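Local coordinates for uncharacterized NTF-2 like protein (Silicibacter pomeroyi DSS-3, PDB 3FKA) that is of unknown function but has an NTF2-like fold and may bind a lumazine-type ligand, at residues 13-18 with 70-75. Residues are numbered along the deposited sequence; the frame is centred on the assembly and turned at random.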
loop_
_atom_site.group_PDB
_atom_site.type_symbol
_atom_site.label_atom_id
_atom_site.label_comp_id
_atom_site.label_asym_id
_atom_site.label_seq_id
_atom_site.Cartn_x
_atom_site.Cartn_y
_atom_site.Cartn_z
ATOM N N ALA B 13 9.629 -13.583 -6.407
ATOM C CA ALA B 13 10.702 -14.605 -6.333
ATOM C C ALA B 13 11.683 -14.255 -5.221
ATOM O O ALA B 13 12.129 -15.145 -4.493
ATOM C CB ALA B 13 11.447 -14.725 -7.638
ATOM N N LEU B 14 12.045 -12.976 -5.123
ATOM C CA LEU B 14 12.949 -12.484 -4.085
ATOM C C LEU B 14 12.392 -12.797 -2.703
ATOM O O LEU B 14 13.137 -13.257 -1.838
ATOM C CB LEU B 14 13.205 -10.982 -4.241
ATOM C CG LEU B 14 14.071 -10.290 -3.182
ATOM C CD1 LEU B 14 15.455 -10.870 -3.194
ATOM C CD2 LEU B 14 14.106 -8.764 -3.430
ATOM N N VAL B 15 11.096 -12.568 -2.487
ATOM C CA VAL B 15 10.472 -12.852 -1.185
ATOM C C VAL B 15 10.569 -14.350 -0.861
ATOM O O VAL B 15 10.912 -14.722 0.247
ATOM C CB VAL B 15 9.010 -12.407 -1.129
ATOM C CG1 VAL B 15 8.388 -12.841 0.197
ATOM C CG2 VAL B 15 8.923 -10.898 -1.279
ATOM N N GLU B 16 10.268 -15.200 -1.840
ATOM C CA GLU B 16 10.369 -16.637 -1.643
ATOM C C GLU B 16 11.815 -17.042 -1.283
ATOM O O GLU B 16 12.034 -17.832 -0.367
ATOM C CB GLU B 16 9.895 -17.399 -2.873
ATOM C CG GLU B 16 9.963 -18.924 -2.665
ATOM C CD GLU B 16 9.293 -19.727 -3.773
ATOM O OE1 GLU B 16 8.904 -19.169 -4.819
ATOM O OE2 GLU B 16 9.150 -20.955 -3.590
ATOM N N THR B 17 12.788 -16.477 -1.986
ATOM C CA THR B 17 14.194 -16.755 -1.720
ATOM C C THR B 17 14.560 -16.321 -0.301
ATOM O O THR B 17 15.251 -17.043 0.431
ATOM C CB THR B 17 15.098 -16.068 -2.755
ATOM O OG1 THR B 17 14.778 -16.583 -4.056
ATOM C CG2 THR B 17 16.544 -16.347 -2.440
ATOM N N TYR B 18 14.106 -15.119 0.056
ATOM C CA TYR B 18 14.324 -14.572 1.384
ATOM C C TYR B 18 13.779 -15.454 2.499
ATOM O O TYR B 18 14.527 -15.838 3.397
ATOM C CB TYR B 18 13.739 -13.130 1.471
ATOM C CG TYR B 18 13.362 -12.700 2.854
ATOM C CD1 TYR B 18 14.306 -12.608 3.844
ATOM C CD2 TYR B 18 12.043 -12.372 3.163
ATOM C CE1 TYR B 18 13.953 -12.239 5.098
ATOM C CE2 TYR B 18 11.675 -12.005 4.420
ATOM C CZ TYR B 18 12.619 -11.940 5.398
ATOM O OH TYR B 18 12.212 -11.565 6.669
ATOM N N PRO B 70 7.997 -23.194 5.625
ATOM C CA PRO B 70 7.487 -22.036 6.347
ATOM C C PRO B 70 6.300 -21.323 5.727
ATOM O O PRO B 70 6.191 -21.287 4.511
ATOM C CB PRO B 70 8.679 -21.091 6.302
ATOM C CG PRO B 70 9.278 -21.344 4.972
ATOM C CD PRO B 70 9.145 -22.822 4.775
ATOM N N PHE B 71 5.418 -20.812 6.591
ATOM C CA PHE B 71 4.288 -20.030 6.154
ATOM C C PHE B 71 4.770 -18.640 5.789
ATOM O O PHE B 71 5.559 -18.063 6.525
ATOM C CB PHE B 71 3.224 -19.825 7.243
ATOM C CG PHE B 71 2.339 -18.601 6.988
ATOM C CD1 PHE B 71 1.254 -18.669 6.125
ATOM C CD2 PHE B 71 2.644 -17.359 7.576
ATOM C CE1 PHE B 71 0.472 -17.540 5.873
ATOM C CE2 PHE B 71 1.878 -16.230 7.312
ATOM C CZ PHE B 71 0.790 -16.326 6.466
ATOM N N TRP B 72 4.284 -18.099 4.679
ATOM C CA TRP B 72 4.569 -16.711 4.300
ATOM C C TRP B 72 3.527 -16.235 3.294
ATOM O O TRP B 72 2.909 -17.043 2.587
ATOM C CB TRP B 72 5.978 -16.476 3.744
ATOM C CG TRP B 72 6.248 -17.242 2.510
ATOM C CD1 TRP B 72 6.574 -18.561 2.437
ATOM C CD2 TRP B 72 6.243 -16.755 1.180
ATOM N NE1 TRP B 72 6.767 -18.930 1.139
ATOM C CE2 TRP B 72 6.569 -17.838 0.340
ATOM C CE3 TRP B 72 5.991 -15.511 0.607
ATOM C CZ2 TRP B 72 6.644 -17.712 -1.044
ATOM C CZ3 TRP B 72 6.075 -15.379 -0.767
ATOM C CH2 TRP B 72 6.395 -16.478 -1.581
ATOM N N ALA B 73 3.345 -14.921 3.245
ATOM C CA ALA B 73 2.401 -14.297 2.328
ATOM C C ALA B 73 2.853 -12.893 2.003
ATOM O O ALA B 73 3.443 -12.247 2.844
ATOM C CB ALA B 73 1.010 -14.261 2.949
ATOM N N ILE B 74 2.586 -12.439 0.784
ATOM C CA ILE B 74 2.895 -11.082 0.364
ATOM C C ILE B 74 1.602 -10.311 0.559
ATOM O O ILE B 74 0.622 -10.566 -0.147
ATOM C CB ILE B 74 3.381 -11.001 -1.087
ATOM C CG1 ILE B 74 4.742 -11.671 -1.201
ATOM C CG2 ILE B 74 3.522 -9.563 -1.535
ATOM C CD1 ILE B 74 5.226 -11.889 -2.648
ATOM N N SER B 75 1.588 -9.420 1.543
ATOM C CA SER B 75 0.430 -8.599 1.847
ATOM C C SER B 75 0.405 -7.358 0.966
ATOM O O SER B 75 -0.663 -6.843 0.693
ATOM C CB SER B 75 0.391 -8.238 3.327
ATOM O OG SER B 75 0.151 -9.413 4.078
HETATM O O HOH W 1 8.041 -21.379 -0.880
#
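In this NTF2-like cone, the long helix 4-24 packs against the curved mixed sheet, and here Val15 and Glu16 meet Trp72 and Ile74 on strand 72-80, an edge strand of the sheet within this chain. The segment axes come within 9.8 Å and run roughly antiparallel, at 147°. With chi1 at 61°, the Trp72 side chain points toward the helix and its six-membered ring makes the contact. Glu16 CA lies over one ring face, 4.3 Å from the centroid and 27° off the normal, a CH-pi contact; Glu16 CB adds a touch on Trp72 CZ2 at 3.7 Å. Val15 CG1 approaches Trp72 CZ3 obliquely at 3.6 Å, while Val15 CG2 meets Ile74 CD1 at 4.1 Å. The extended Glu16 chain carries OE2 to a water, which donates to it at 3.0 Å and weakly accepts from Trp72 NE1 at 3.4 Å. Replacing Trp72 by an alanine is likely to open a gap beside Val15 and to leave Glu16 CA without its CH-pi partner. Thr4 and Ser5 of the second subunit pack on Trp72 and Glu16, respectively. No direct hydrogen bond crosses, which implies joining by apolar and CH-pi contact, with one water, weakly held by the indole, as polar link.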